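Local coordinates for transcriptional repressor of the blcABC operon (Agrobacterium tumefaciens, PDB 3MQ0), which represses transcription of the blcABC operon as an IclR-family helix-turn-helix protein that is regulated via oligomerization, at the interface of chains A and B. Residues are numbered along the deposited sequence; one frame, centred on the assembly and turned at random. Chains: chain A/B, Transcriptional repressor of the blcABC operon.

Contact 1: the interface of chains A and B. Residues chain A 90, 92-93, 96-97, 228; chain B 85, 89-90, 93.
Helix 88-98 of chain A packs against its counterpart, helix 89-98 of chain B, and the two meet at A:Ala93 and B:Ala93. Their methyl carbons, A:Ala93 CB and B:Ala93 CB, stand 3.4 Å apart, slightly tighter than ordinary van der Waals contact; two small side chains let the helices come this close. A:Leu90 flanks the pair, bringing CD1 to 3.7 Å from B:Ala93 CB.

B:Leu90 buries 69 Å² here and splits its two methyls between different partners. B:Leu90 CD2 packs on A:Ala93 CB at 3.7 Å, while B:Leu90 CD1 lies 3.8 Å from the ring carbon A:Phe96 CE2. The side chains of B:Leu90 and A:Phe96 are set at about a right angle to each other. With CG of A:Phe96 anti to its own nitrogen (chi1 178°), the ring projects between B:Leu90 and B:Ile85. On the B:Ile85 side, the main-chain oxygen O of that residue meets the ring edge in its plane, 3.2 Å from A:Phe96 CD1. B:Ile85 CG2 also rests 3.6 Å from the carbonyl O of A:Trp92.

Farther along, the hydroxyl B:Ser89 OG approaches A:Trp92 CE3 and CB, both at 3.6 Å. This helix pair lies in the middle of the dimer, between the DNA-binding helix-turn-helix domains and the two C-terminal domains, with B:Ile85 contributed by the end of strand 82-85.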
# COMPACT_ATOMS: atom_id res chain seq x y z
N LEU A 90 2.42 0.52 -7.86
CA LEU A 90 2.54 0.67 -6.42
C LEU A 90 3.20 2.00 -6.09
O LEU A 90 2.90 2.62 -5.07
CB LEU A 90 3.38 -0.49 -5.88
CG LEU A 90 3.32 -0.78 -4.38
CD1 LEU A 90 1.89 -0.88 -3.91
CD2 LEU A 90 4.08 -2.06 -4.07
N TRP A 92 2.77 4.77 -7.78
CA TRP A 92 1.74 5.79 -7.92
C TRP A 92 0.79 5.75 -6.73
O TRP A 92 0.37 6.80 -6.23
CB TRP A 92 0.97 5.60 -9.22
CG TRP A 92 1.85 5.66 -10.41
CD1 TRP A 92 3.06 6.28 -10.50
CD2 TRP A 92 1.59 5.08 -11.69
NE1 TRP A 92 3.58 6.12 -11.76
CE2 TRP A 92 2.70 5.39 -12.51
CE3 TRP A 92 0.54 4.32 -12.23
CZ2 TRP A 92 2.78 4.97 -13.83
CZ3 TRP A 92 0.63 3.91 -13.54
CH2 TRP A 92 1.74 4.24 -14.33
N ALA A 93 0.42 4.54 -6.32
CA ALA A 93 -0.45 4.38 -5.16
C ALA A 93 0.20 4.90 -3.89
O ALA A 93 -0.47 5.50 -3.05
CB ALA A 93 -0.86 2.93 -4.99
N PHE A 96 -0.01 8.59 -4.05
CA PHE A 96 -1.38 8.98 -3.69
C PHE A 96 -1.55 9.05 -2.17
O PHE A 96 -2.01 10.06 -1.62
CB PHE A 96 -2.39 7.99 -4.30
CG PHE A 96 -3.83 8.28 -3.93
CD1 PHE A 96 -4.58 9.17 -4.68
CD2 PHE A 96 -4.41 7.70 -2.82
CE1 PHE A 96 -5.90 9.45 -4.34
CE2 PHE A 96 -5.72 7.98 -2.46
CZ PHE A 96 -6.47 8.86 -3.23
N LEU A 97 -1.16 7.98 -1.48
CA LEU A 97 -1.39 7.88 -0.05
C LEU A 97 -0.54 8.87 0.73
O LEU A 97 -0.99 9.42 1.73
CB LEU A 97 -1.17 6.45 0.42
CG LEU A 97 -2.21 5.48 -0.14
CD1 LEU A 97 -1.86 4.03 0.20
CD2 LEU A 97 -3.60 5.85 0.38
N TYR A 228 -9.07 4.29 1.88
CA TYR A 228 -8.95 3.16 0.96
C TYR A 228 -9.23 1.81 1.61
O TYR A 228 -9.72 0.89 0.96
CB TYR A 228 -7.57 3.15 0.28
CG TYR A 228 -6.43 2.74 1.19
CD1 TYR A 228 -5.98 1.43 1.23
CD2 TYR A 228 -5.80 3.67 2.00
CE1 TYR A 228 -4.94 1.05 2.05
CE2 TYR A 228 -4.76 3.30 2.83
CZ TYR A 228 -4.33 1.99 2.85
OH TYR A 228 -3.29 1.63 3.68
N ILE B 85 -2.04 12.42 -8.09
CA ILE B 85 -2.39 11.08 -8.54
C ILE B 85 -3.87 10.81 -8.28
O ILE B 85 -4.38 11.09 -7.19
CB ILE B 85 -1.56 10.01 -7.81
CG1 ILE B 85 -0.06 10.25 -8.03
CG2 ILE B 85 -1.97 8.61 -8.26
CD1 ILE B 85 0.39 10.07 -9.47
N SER B 89 -5.43 4.43 -9.30
CA SER B 89 -4.17 3.69 -9.22
C SER B 89 -4.18 2.68 -8.09
O SER B 89 -3.49 1.66 -8.16
CB SER B 89 -2.99 4.65 -9.05
OG SER B 89 -2.43 4.96 -10.30
N LEU B 90 -4.94 2.97 -7.05
CA LEU B 90 -5.03 2.04 -5.93
C LEU B 90 -5.54 0.66 -6.38
O LEU B 90 -5.13 -0.36 -5.83
CB LEU B 90 -5.94 2.59 -4.83
CG LEU B 90 -5.42 3.83 -4.09
CD1 LEU B 90 -6.45 4.31 -3.06
CD2 LEU B 90 -4.10 3.53 -3.41
N ALA B 93 -2.56 -1.20 -7.75
CA ALA B 93 -1.64 -1.59 -6.69
C ALA B 93 -2.24 -2.76 -5.90
O ALA B 93 -1.53 -3.69 -5.53
CB ALA B 93 -1.33 -0.39 -5.77

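Contact 2: the interface of chains A and B. Residues chain A 28, 32, 65, 68-69, 74; chain B 26, 29.
B:Leu29 reaches from helix 27-41 toward helix 62-71 of chain A, where A:Leu65 and A:Met69, one turn apart, both meet its CD2 methyl. The A:Leu65 and B:Leu29 side chains lie crosswise, close to perpendicular, with A:Leu65 CD1 3.7 Å from B:Leu29 CD2. A:Met69 also crosses B:Leu29 nearly at a right angle, but it touches through its methylene CG, 3.8 Å from the same CD2, rather than through its sulfur. B:Leu29 gets there by extending away from its backbone nitrogen (chi1 -178°), and it buries 69 Å² against chain A.

A:Val68 behaves differently: it runs antiparallel alongside both B:Leu29 and B:Val26. The two branches divide the work, A:Val68 CG1 lying 4.1 Å from B:Leu29 CD2 and A:Val68 CG2 3.7 Å from B:Val26 CG2. B:Val26, just ahead of the helix, is likewise forked. Its CG1 is anti to the backbone nitrogen (chi1 -161°) and faces A:Ala28 and A:Leu65, whereas CG2 faces A:Val68. The A:Leu65 side chain lies roughly square to B:Val26 as well.

Such branch-by-branch packing joins the two helix-turn-helix domains through aliphatic groups, with helix 26-41 of chain A supplying A:Ala28 and A:Ala32. A:Leu74 sits at the margin, beyond the end of helix 62-71. On the opposite margin, the methyl of A:Ala28 finishes the patch, its CB 3.6 Å from B:Val26 CG1.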
# COMPACT_ATOMS: atom_id res chain seq x y z
N ALA A 28 -3.65 4.89 -27.14
CA ALA A 28 -2.96 3.87 -26.36
C ALA A 28 -3.12 4.08 -24.85
O ALA A 28 -3.06 3.13 -24.06
CB ALA A 28 -1.49 3.80 -26.73
N ALA A 32 -4.28 1.20 -22.46
CA ALA A 32 -3.46 0.79 -21.31
C ALA A 32 -4.27 0.73 -20.03
O ALA A 32 -4.11 -0.21 -19.24
CB ALA A 32 -2.25 1.71 -21.13
N LEU A 65 2.01 -2.30 -27.72
CA LEU A 65 1.56 -1.67 -26.49
C LEU A 65 1.92 -2.51 -25.28
O LEU A 65 2.45 -2.00 -24.31
CB LEU A 65 0.05 -1.39 -26.54
CG LEU A 65 -0.61 -0.83 -25.29
CD1 LEU A 65 0.03 0.49 -24.88
CD2 LEU A 65 -2.10 -0.63 -25.54
N VAL A 68 5.68 -2.25 -24.44
CA VAL A 68 6.05 -1.05 -23.67
C VAL A 68 5.53 -1.11 -22.23
O VAL A 68 6.25 -0.73 -21.30
CB VAL A 68 5.58 0.26 -24.36
CG1 VAL A 68 5.87 1.46 -23.47
CG2 VAL A 68 6.29 0.41 -25.71
N MET A 69 4.29 -1.56 -22.03
CA MET A 69 3.77 -1.70 -20.68
C MET A 69 4.63 -2.63 -19.83
O MET A 69 4.78 -2.42 -18.62
CB MET A 69 2.31 -2.18 -20.70
CG MET A 69 1.38 -1.19 -21.40
SD MET A 69 -0.32 -1.75 -21.40
CE MET A 69 -0.69 -1.68 -19.65
N LEU A 74 4.77 -1.77 -15.86
CA LEU A 74 3.33 -1.67 -15.60
C LEU A 74 2.72 -3.06 -15.55
O LEU A 74 1.79 -3.32 -14.78
CB LEU A 74 2.65 -0.84 -16.70
CG LEU A 74 3.04 0.64 -16.81
CD1 LEU A 74 2.17 1.38 -17.83
CD2 LEU A 74 2.92 1.28 -15.45
N VAL B 26 5.32 3.99 -28.63
CA VAL B 26 4.14 4.44 -27.88
C VAL B 26 4.40 5.69 -27.04
O VAL B 26 4.28 5.67 -25.82
CB VAL B 26 3.57 3.32 -26.99
CG1 VAL B 26 2.13 3.64 -26.62
CG2 VAL B 26 3.62 1.99 -27.74
N LEU B 29 2.13 7.06 -24.01
CA LEU B 29 2.23 6.25 -22.81
C LEU B 29 3.52 6.55 -22.03
O LEU B 29 3.49 6.69 -20.81
CB LEU B 29 2.16 4.76 -23.16
CG LEU B 29 2.21 3.83 -21.96
CD1 LEU B 29 1.15 4.20 -20.93
CD2 LEU B 29 2.02 2.41 -22.48

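About 19 Å separates the C-alpha centres of contact 1 and contact 2, and they have no residue in common. Contact 2 ties the DNA-binding domains together through helices 26-41 and 62-71 of chain A and the start of helix 27-41 of chain B; contact 1 pairs helix 88-98 of chain A with helix 89-98 of chain B, together with strand 82-85 of chain B. Both belong to one two-fold symmetric interface, so each recurs with the chains exchanged. Together they would fix the spacing and mutual orientation of the two helix-turn-helix domains, as binding to operator DNA probably requires. The structure alone does not show whether, or how, this dimer joins into a larger oligomer.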